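PDB 4OGD: succinate-semialdehyde dehydrogenase from Streptococcus pyogenes MGAS1882, which probably oxidises succinic semialdehyde to succinate, using NADP+ as the cofactor. Local coordinates for residues D43-R48 with N145-N150; Q82-L87 with W131-Y136; T345-L350 with G363-I368. All coordinates share one frame; numbering follows the deposited sequence.

Interaction 1 of 3, residues D43-R48 with N145-N150; sequences DHLEER and NFIVGN
Arg48 lays the aliphatic part of its side chain over one face of the Phe146 ring and carries its guanidinium on to the carbonyls that end helix 136-148. CB stands 4.1 Å from the ring centroid, over the face, a CH-pi contact, while CG meets CZ and CD lies over the same face toward the rim. The bend at chi3 (-53°) turns NE off the line of the chain. The guanidinium plane is 81° from that of the ring, and its edge faces the backbone. NH2 gives Ile147 O a nearly straight hydrogen bond of 2.9 Å; the oxygen lies in the guanidinium plane, although the donor sits 37° above the plane of the carbonyl. NE adds two weak bonds, a strongly bent one to Phe146 O at 2.8 Å and a long one to Ile147 O. Gly149 CA lies over one guanidinium face, offset toward the rim, with Leu45 CA over the opposite one; Trp39 adds a cation-pi contact.

Leu45 completes the seam: its CD1 approaches Ile147 O at 3.6 Å and also touches Ile147 CG2, next to Leu103 and Asp100 of helix 78-103. Helix 45-61 is preceded by His44 at the N-cap, and the turn there is fixed by Asp43 OD1, which accepts from Leu45 N in an Asx turn. Within the first turn, His44 ND1 bonds Glu47 OE1. The cationic guanidinium at a helix C-terminus would be expected to interact favourably with the helix dipole. Arg48 thus joins the starting turn of helix 45-61 to the last turn of helix 136-148, which ends in a Schellman motif: Gly149, with positive phi, is its C-prime residue, and Asn150 N returns to Asn145 O.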
loop_
_atom_site.group_PDB
_atom_site.type_symbol
_atom_site.label_atom_id
_atom_site.label_comp_id
_atom_site.label_asym_id
_atom_site.label_seq_id
_atom_site.Cartn_x
_atom_site.Cartn_y
_atom_site.Cartn_z
ATOM N N ASP A 43 0.670 11.195 -25.712
ATOM C CA ASP A 43 1.942 10.588 -25.319
ATOM C C ASP A 43 3.037 11.642 -25.184
ATOM O O ASP A 43 3.532 12.170 -26.178
ATOM C CB ASP A 43 2.360 9.526 -26.338
ATOM C CG ASP A 43 3.605 8.759 -25.920
ATOM O OD1 ASP A 43 4.210 9.083 -24.876
ATOM O OD2 ASP A 43 3.987 7.825 -26.654
ATOM N N HIS A 44 3.423 11.924 -23.945
ATOM C CA HIS A 44 4.446 12.921 -23.660
ATOM C C HIS A 44 5.599 12.303 -22.883
ATOM O O HIS A 44 6.406 13.020 -22.281
ATOM C CB HIS A 44 3.849 14.086 -22.867
ATOM C CG HIS A 44 2.879 14.914 -23.652
ATOM N ND1 HIS A 44 3.272 15.986 -24.426
ATOM C CD2 HIS A 44 1.536 14.818 -23.795
ATOM C CE1 HIS A 44 2.211 16.520 -25.004
ATOM N NE2 HIS A 44 1.146 15.829 -24.641
ATOM N N LEU A 45 5.686 10.975 -22.901
ATOM C CA LEU A 45 6.730 10.273 -22.155
ATOM C C LEU A 45 8.151 10.709 -22.513
ATOM O O LEU A 45 8.957 10.984 -21.622
ATOM C CB LEU A 45 6.599 8.757 -22.320
ATOM C CG LEU A 45 7.705 7.930 -21.649
ATOM C CD1 LEU A 45 7.753 8.178 -20.138
ATOM C CD2 LEU A 45 7.508 6.456 -21.942
ATOM N N GLU A 46 8.468 10.770 -23.806
ATOM C CA GLU A 46 9.818 11.178 -24.207
ATOM C C GLU A 46 10.165 12.592 -23.726
ATOM O O GLU A 46 11.300 12.850 -23.319
ATOM C CB GLU A 46 10.007 11.051 -25.726
ATOM C CG GLU A 46 10.050 9.605 -26.217
ATOM C CD GLU A 46 11.173 8.800 -25.577
ATOM O OE1 GLU A 46 12.265 9.364 -25.360
ATOM O OE2 GLU A 46 10.970 7.600 -25.303
ATOM N N GLU A 47 9.192 13.502 -23.756
ATOM C CA GLU A 47 9.406 14.838 -23.221
ATOM C C GLU A 47 9.720 14.783 -21.729
ATOM O O GLU A 47 10.645 15.445 -21.259
ATOM C CB GLU A 47 8.180 15.717 -23.449
ATOM C CG GLU A 47 7.952 16.109 -24.889
ATOM C CD GLU A 47 6.670 16.890 -25.064
ATOM O OE1 GLU A 47 5.786 16.799 -24.183
ATOM O OE2 GLU A 47 6.546 17.606 -26.075
ATOM N N ARG A 48 8.953 13.999 -20.982
ATOM C CA ARG A 48 9.200 13.915 -19.545
ATOM C C ARG A 48 10.557 13.277 -19.256
ATOM O O ARG A 48 11.252 13.696 -18.334
ATOM C CB ARG A 48 8.066 13.189 -18.805
ATOM C CG ARG A 48 6.747 13.939 -18.858
ATOM C CD ARG A 48 5.717 13.410 -17.844
ATOM N NE ARG A 48 5.519 11.970 -17.947
ATOM C CZ ARG A 48 4.680 11.396 -18.804
ATOM N NH1 ARG A 48 3.961 12.145 -19.643
ATOM N NH2 ARG A 48 4.569 10.074 -18.835
ATOM N N ASN A 145 7.177 9.247 -10.129
ATOM C CA ASN A 145 5.835 9.703 -10.446
ATOM C C ASN A 145 5.773 10.584 -11.692
ATOM O O ASN A 145 4.834 10.490 -12.481
ATOM C CB ASN A 145 5.179 10.371 -9.232
ATOM C CG ASN A 145 4.720 9.347 -8.200
ATOM O OD1 ASN A 145 3.762 8.609 -8.433
ATOM N ND2 ASN A 145 5.412 9.288 -7.064
ATOM N N PHE A 146 6.784 11.425 -11.877
ATOM C CA PHE A 146 6.847 12.268 -13.061
ATOM C C PHE A 146 6.948 11.398 -14.312
ATOM O O PHE A 146 6.257 11.639 -15.313
ATOM C CB PHE A 146 8.045 13.205 -12.944
ATOM C CG PHE A 146 8.216 14.138 -14.112
ATOM C CD1 PHE A 146 7.218 15.040 -14.455
ATOM C CD2 PHE A 146 9.397 14.132 -14.843
ATOM C CE1 PHE A 146 7.384 15.910 -15.524
ATOM C CE2 PHE A 146 9.573 14.999 -15.912
ATOM C CZ PHE A 146 8.562 15.885 -16.252
ATOM N N ILE A 147 7.792 10.372 -14.254
ATOM C CA ILE A 147 7.939 9.455 -15.379
ATOM C C ILE A 147 6.619 8.745 -15.766
ATOM O O ILE A 147 6.247 8.727 -16.940
ATOM C CB ILE A 147 9.083 8.444 -15.142
ATOM C CG1 ILE A 147 10.437 9.163 -15.194
ATOM C CG2 ILE A 147 9.031 7.322 -16.166
ATOM C CD1 ILE A 147 10.694 9.896 -16.517
ATOM N N VAL A 148 5.906 8.179 -14.793
ATOM C CA VAL A 148 4.646 7.495 -15.127
ATOM C C VAL A 148 3.561 8.481 -15.568
ATOM O O VAL A 148 2.658 8.127 -16.339
ATOM C CB VAL A 148 4.123 6.579 -13.995
ATOM C CG1 VAL A 148 3.445 7.388 -12.907
ATOM C CG2 VAL A 148 3.130 5.561 -14.561
ATOM N N GLY A 149 3.663 9.725 -15.108
ATOM C CA GLY A 149 2.684 10.739 -15.468
ATOM C C GLY A 149 1.695 11.111 -14.371
ATOM O O GLY A 149 0.569 11.492 -14.664
ATOM N N ASN A 150 2.107 10.983 -13.113
ATOM C CA ASN A 150 1.318 11.473 -11.980
ATOM C C ASN A 150 1.857 12.833 -11.569
ATOM O O ASN A 150 2.952 12.904 -10.990
ATOM C CB ASN A 150 1.457 10.554 -10.754
ATOM C CG ASN A 150 0.791 9.203 -10.925
ATOM O OD1 ASN A 150 -0.175 9.054 -11.657
ATOM N ND2 ASN A 150 1.308 8.205 -10.221
#

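Interaction 2 of 3, residues Q82-L87 with W131-Y136; sequences QGEVDL and WNFPYY
Glu84, on helix 78-103, reaches across to Tyr135, just before helix 136-148, and Tyr136, its first residue, in the turn that follows strand 124-128 of the Rossmann-like sheet. From CB the chain leaves with CG anti to the backbone N (chi1 -178°) and runs on extended. CG packs against Tyr136 CB at 3.7 Å, and CD lies near Phe133 CA and Tyr136 N. OE1 approaches Phe133 CA and CD1, obliquely to the ring, and has Lys76 as a salt-bridge partner. OE2 is gripped by two backbone N-H groups on its anti side: Tyr136 N gives a nearly straight bond of 2.8 Å, while Tyr135 N, at the same 2.8 Å, comes in 31° out of the carboxylate plane at a more bent 140°. The buried charge is thereby met by two amides and a lysine, which probably keeps it ionised.

One turn further along the helix, Leu87 leans on the Tyr136 ring, whose hydroxyl bonds Ser420 and Arg140. Leu87 CD2 meets CE1 of Tyr136 at 3.5 Å, obliquely to the ring.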
loop_
_atom_site.group_PDB
_atom_site.type_symbol
_atom_site.label_atom_id
_atom_site.label_comp_id
_atom_site.label_asym_id
_atom_site.label_seq_id
_atom_site.Cartn_x
_atom_site.Cartn_y
_atom_site.Cartn_z
ATOM N N GLN A 82 26.094 18.908 -0.748
ATOM C CA GLN A 82 26.606 18.655 -2.090
ATOM C C GLN A 82 26.396 17.190 -2.460
ATOM O O GLN A 82 25.975 16.877 -3.573
ATOM C CB GLN A 82 28.092 18.986 -2.175
ATOM C CG GLN A 82 28.406 20.464 -2.170
ATOM C CD GLN A 82 29.893 20.703 -2.152
ATOM O OE1 GLN A 82 30.607 20.121 -1.337
ATOM N NE2 GLN A 82 30.377 21.537 -3.067
ATOM N N GLY A 83 26.697 16.293 -1.524
ATOM C CA GLY A 83 26.475 14.878 -1.750
ATOM C C GLY A 83 25.006 14.578 -1.981
ATOM O O GLY A 83 24.664 13.724 -2.802
ATOM N N GLU A 84 24.130 15.273 -1.259
ATOM C CA GLU A 84 22.695 15.059 -1.451
ATOM C C GLU A 84 22.279 15.456 -2.864
ATOM O O GLU A 84 21.499 14.754 -3.513
ATOM C CB GLU A 84 21.862 15.818 -0.419
ATOM C CG GLU A 84 20.358 15.567 -0.563
ATOM C CD GLU A 84 19.545 16.096 0.600
ATOM O OE1 GLU A 84 20.128 16.428 1.658
ATOM O OE2 GLU A 84 18.307 16.178 0.453
ATOM N N VAL A 85 22.796 16.583 -3.344
ATOM C CA VAL A 85 22.548 16.969 -4.731
ATOM C C VAL A 85 23.028 15.884 -5.681
ATOM O O VAL A 85 22.303 15.503 -6.604
ATOM C CB VAL A 85 23.231 18.289 -5.107
ATOM C CG1 VAL A 85 23.073 18.541 -6.606
ATOM C CG2 VAL A 85 22.636 19.427 -4.309
ATOM N N ASP A 86 24.244 15.386 -5.453
ATOM C CA ASP A 86 24.821 14.348 -6.309
ATOM C C ASP A 86 23.902 13.133 -6.433
ATOM O O ASP A 86 23.707 12.598 -7.531
ATOM C CB ASP A 86 26.189 13.892 -5.788
ATOM C CG ASP A 86 27.265 14.956 -5.916
ATOM O OD1 ASP A 86 27.058 15.960 -6.634
ATOM O OD2 ASP A 86 28.338 14.780 -5.286
ATOM N N LEU A 87 23.333 12.707 -5.306
ATOM C CA LEU A 87 22.442 11.553 -5.296
ATOM C C LEU A 87 21.131 11.862 -6.022
ATOM O O LEU A 87 20.584 11.001 -6.715
ATOM C CB LEU A 87 22.186 11.084 -3.859
ATOM C CG LEU A 87 21.322 9.832 -3.731
ATOM C CD1 LEU A 87 21.836 8.725 -4.645
ATOM C CD2 LEU A 87 21.293 9.362 -2.275
ATOM N N TRP A 131 12.462 17.765 6.668
ATOM C CA TRP A 131 13.622 18.655 6.574
ATOM C C TRP A 131 14.993 17.984 6.556
ATOM O O TRP A 131 15.990 18.629 6.206
ATOM C CB TRP A 131 13.590 19.684 7.714
ATOM C CG TRP A 131 13.418 19.045 9.059
ATOM C CD1 TRP A 131 12.258 18.922 9.762
ATOM C CD2 TRP A 131 14.439 18.419 9.852
ATOM N NE1 TRP A 131 12.488 18.261 10.947
ATOM C CE2 TRP A 131 13.820 17.945 11.027
ATOM C CE3 TRP A 131 15.816 18.220 9.688
ATOM C CZ2 TRP A 131 14.532 17.280 12.026
ATOM C CZ3 TRP A 131 16.516 17.554 10.672
ATOM C CH2 TRP A 131 15.875 17.089 11.829
ATOM N N ASN A 132 15.094 16.715 6.940
ATOM C CA ASN A 132 16.443 16.172 7.122
ATOM C C ASN A 132 17.230 15.916 5.832
ATOM O O ASN A 132 18.458 16.028 5.820
ATOM C CB ASN A 132 16.482 14.986 8.104
ATOM C CG ASN A 132 15.747 13.772 7.595
ATOM O OD1 ASN A 132 14.870 13.870 6.735
ATOM N ND2 ASN A 132 16.113 12.603 8.125
ATOM N N PHE A 133 16.512 15.597 4.753
ATOM C CA PHE A 133 17.098 15.498 3.417
ATOM C C PHE A 133 16.122 16.190 2.463
ATOM O O PHE A 133 15.342 15.536 1.767
ATOM C CB PHE A 133 17.333 14.034 3.006
ATOM C CG PHE A 133 18.357 13.320 3.845
ATOM C CD1 PHE A 133 19.692 13.281 3.459
ATOM C CD2 PHE A 133 17.981 12.682 5.026
ATOM C CE1 PHE A 133 20.642 12.617 4.242
ATOM C CE2 PHE A 133 18.918 12.016 5.807
ATOM C CZ PHE A 133 20.250 11.987 5.416
ATOM N N PRO A 134 16.154 17.530 2.444
ATOM C CA PRO A 134 15.116 18.348 1.798
ATOM C C PRO A 134 14.975 18.102 0.295
ATOM O O PRO A 134 13.888 18.294 -0.245
ATOM C CB PRO A 134 15.590 19.787 2.041
ATOM C CG PRO A 134 16.547 19.705 3.171
ATOM C CD PRO A 134 17.218 18.361 3.036
ATOM N N TYR A 135 16.051 17.697 -0.368
ATOM C CA TYR A 135 15.987 17.434 -1.804
ATOM C C TYR A 135 15.824 15.952 -2.133
ATOM O O TYR A 135 14.970 15.585 -2.948
ATOM C CB TYR A 135 17.202 18.043 -2.534
ATOM C CG TYR A 135 16.845 19.349 -3.202
ATOM C CD1 TYR A 135 16.319 20.393 -2.467
ATOM C CD2 TYR A 135 16.999 19.526 -4.579
ATOM C CE1 TYR A 135 15.960 21.583 -3.066
ATOM C CE2 TYR A 135 16.643 20.724 -5.191
ATOM C CZ TYR A 135 16.119 21.745 -4.424
ATOM O OH TYR A 135 15.746 22.943 -5.009
ATOM N N TYR A 136 16.655 15.119 -1.516
ATOM C CA TYR A 136 16.634 13.676 -1.734
ATOM C C TYR A 136 15.269 13.067 -1.459
ATOM O O TYR A 136 14.805 12.235 -2.239
ATOM C CB TYR A 136 17.744 13.022 -0.902
ATOM C CG TYR A 136 17.636 11.533 -0.651
ATOM C CD1 TYR A 136 17.970 10.602 -1.637
ATOM C CD2 TYR A 136 17.264 11.061 0.594
ATOM C CE1 TYR A 136 17.904 9.228 -1.382
ATOM C CE2 TYR A 136 17.189 9.705 0.852
ATOM C CZ TYR A 136 17.512 8.795 -0.134
ATOM O OH TYR A 136 17.431 7.443 0.137
#

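Interaction 3 of 3, residues T345-L350 with G363-I368; sequences TIIAGL and GPVGEI
Ile368 O reaches the end of segment 345-350 through two waters, at the point where the parallel strand pair comes apart. One water accepts from Gly349 N and donates to Ile368 O at 2.7 Å. The other accepts from Leu350 N and donates to the same oxygen. Gly349 has left the strand with positive phi, and its N stands too far from that carbonyl for a direct bond.

Before this point strands 345-348 and 365-368 run parallel, 23° between their directions, with direct backbone bonds. Thr345 N bonds Pro364 O, the carbonyl of the residue at the centre of an inverse gamma turn, and Gly366 N returns to Thr345 O at 2.7 Å. Ile347 continues the pattern in both directions, its N to Gly366 O and its O from Ile368 N. Glycine at 366 presents bare backbone to Ile346, whose CA lies 3.4 Å from Gly366 O in a CA-H...O contact.

On one face Ile347 and Glu367 lie side by side and point the same way. Ile347 CG1 sits between the backbone N and the carbonyl carbon (chi1 59°), 3.8 Å from Glu367 CG and close to Gly366 O. Val365 shares this face, which helix 308-323 covers through Val314, Ile318 and Ala321. On the other face Ile346 CG2 touches Ile368 CD1 at 3.9 Å, with Leu283 of helix 276-288 against Ile346 and Tyr276 against Ile368.

The pair lies at one side of the seven-strand sheet, which in the aldehyde dehydrogenase fold probably belongs to the catalytic domain. Its chemistry implies that backbone bonds set the register, while mostly aliphatic side chains pack against helices on both faces.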
loop_
_atom_site.group_PDB
_atom_site.type_symbol
_atom_site.label_atom_id
_atom_site.label_comp_id
_atom_site.label_asym_id
_atom_site.label_seq_id
_atom_site.Cartn_x
_atom_site.Cartn_y
_atom_site.Cartn_z
ATOM N N THR A 345 27.370 12.693 22.162
ATOM C CA THR A 345 27.147 12.215 23.513
ATOM C C THR A 345 26.959 10.708 23.420
ATOM O O THR A 345 26.339 10.226 22.474
ATOM C CB THR A 345 25.884 12.872 24.097
ATOM O OG1 THR A 345 26.055 14.297 24.120
ATOM C CG2 THR A 345 25.596 12.373 25.509
ATOM N N ILE A 346 27.520 9.959 24.368
ATOM C CA ILE A 346 27.369 8.511 24.368
ATOM C C ILE A 346 26.725 8.078 25.671
ATOM O O ILE A 346 27.164 8.484 26.746
ATOM C CB ILE A 346 28.722 7.783 24.213
ATOM C CG1 ILE A 346 29.413 8.232 22.922
ATOM C CG2 ILE A 346 28.519 6.259 24.215
ATOM C CD1 ILE A 346 30.841 7.739 22.769
ATOM N N ILE A 347 25.678 7.267 25.569
ATOM C CA ILE A 347 25.059 6.670 26.747
ATOM C C ILE A 347 25.093 5.151 26.676
ATOM O O ILE A 347 25.189 4.565 25.600
ATOM C CB ILE A 347 23.608 7.124 26.927
ATOM C CG1 ILE A 347 22.769 6.747 25.696
ATOM C CG2 ILE A 347 23.560 8.621 27.210
ATOM C CD1 ILE A 347 21.279 7.049 25.837
ATOM N N ALA A 348 25.021 4.515 27.840
ATOM C CA ALA A 348 24.968 3.064 27.918
ATOM C C ALA A 348 24.101 2.690 29.113
ATOM O O ALA A 348 23.481 3.558 29.728
ATOM C CB ALA A 348 26.373 2.484 28.050
ATOM N N GLY A 349 24.042 1.403 29.436
ATOM C CA GLY A 349 23.252 0.947 30.566
ATOM C C GLY A 349 21.755 1.211 30.479
ATOM O O GLY A 349 21.104 1.428 31.502
ATOM N N LEU A 350 21.201 1.200 29.268
ATOM C CA LEU A 350 19.758 1.305 29.116
ATOM C C LEU A 350 19.101 -0.027 29.473
ATOM O O LEU A 350 19.469 -1.070 28.936
ATOM C CB LEU A 350 19.385 1.701 27.682
ATOM C CG LEU A 350 19.774 3.118 27.238
ATOM C CD1 LEU A 350 19.762 3.224 25.716
ATOM C CD2 LEU A 350 18.843 4.162 27.837
ATOM N N GLY A 363 19.502 12.859 16.946
ATOM C CA GLY A 363 20.642 13.726 17.192
ATOM C C GLY A 363 21.886 12.895 17.411
ATOM O O GLY A 363 21.859 11.677 17.251
ATOM N N PRO A 364 22.995 13.550 17.787
ATOM C CA PRO A 364 24.306 12.896 17.824
ATOM C C PRO A 364 24.537 12.126 19.111
ATOM O O PRO A 364 25.487 12.419 19.837
ATOM C CB PRO A 364 25.275 14.078 17.754
ATOM C CG PRO A 364 24.523 15.204 18.395
ATOM C CD PRO A 364 23.083 15.002 18.020
ATOM N N VAL A 365 23.680 11.146 19.380
ATOM C CA VAL A 365 23.739 10.406 20.630
ATOM C C VAL A 365 24.018 8.936 20.380
ATOM O O VAL A 365 23.143 8.196 19.926
ATOM C CB VAL A 365 22.433 10.555 21.436
ATOM C CG1 VAL A 365 22.539 9.814 22.758
ATOM C CG2 VAL A 365 22.116 12.029 21.669
ATOM N N GLY A 366 25.235 8.505 20.686
ATOM C CA GLY A 366 25.575 7.101 20.580
ATOM C C GLY A 366 24.954 6.334 21.734
ATOM O O GLY A 366 24.842 6.859 22.841
ATOM N N GLU A 367 24.505 5.111 21.467
ATOM C CA GLU A 367 23.923 4.262 22.511
ATOM C C GLU A 367 24.556 2.890 22.429
ATOM O O GLU A 367 24.572 2.276 21.366
ATOM C CB GLU A 367 22.411 4.142 22.314
ATOM C CG GLU A 367 21.686 5.476 22.258
ATOM C CD GLU A 367 20.331 5.358 21.598
ATOM O OE1 GLU A 367 19.679 4.309 21.780
ATOM O OE2 GLU A 367 19.937 6.298 20.868
ATOM N N ILE A 368 25.096 2.405 23.545
ATOM C CA ILE A 368 25.724 1.098 23.541
ATOM C C ILE A 368 24.890 0.098 24.334
ATOM O O ILE A 368 24.658 0.283 25.528
ATOM C CB ILE A 368 27.167 1.159 24.087
ATOM C CG1 ILE A 368 27.976 2.194 23.308
ATOM C CG2 ILE A 368 27.823 -0.191 23.946
ATOM C CD1 ILE A 368 29.345 2.500 23.937
HETATM O O HOH W 1 25.263 -0.692 27.938
HETATM O O HOH W 2 22.275 0.616 26.625
#

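How the interactions relate
All three contacts are largely buried, but only interaction 2 lies near the middle of the chain; interactions 1 and 3 sit on opposite sides of its centre, about 46 Å apart between centres. Interaction 3 runs out to exposed Gly349 and its water; the others have no exposed touching residue. Interactions 1 and 2 hold the two ends of the same helix, 136-148: a carboxylate receives the amides at its start, and a guanidinium gives to the carbonyls at its finish. Interaction 2 is nested within the chain loop closed by interaction 1. Interaction 3 belongs to another sheet and relies on backbone bonds, aliphatic packing and water instead of a charged side chain.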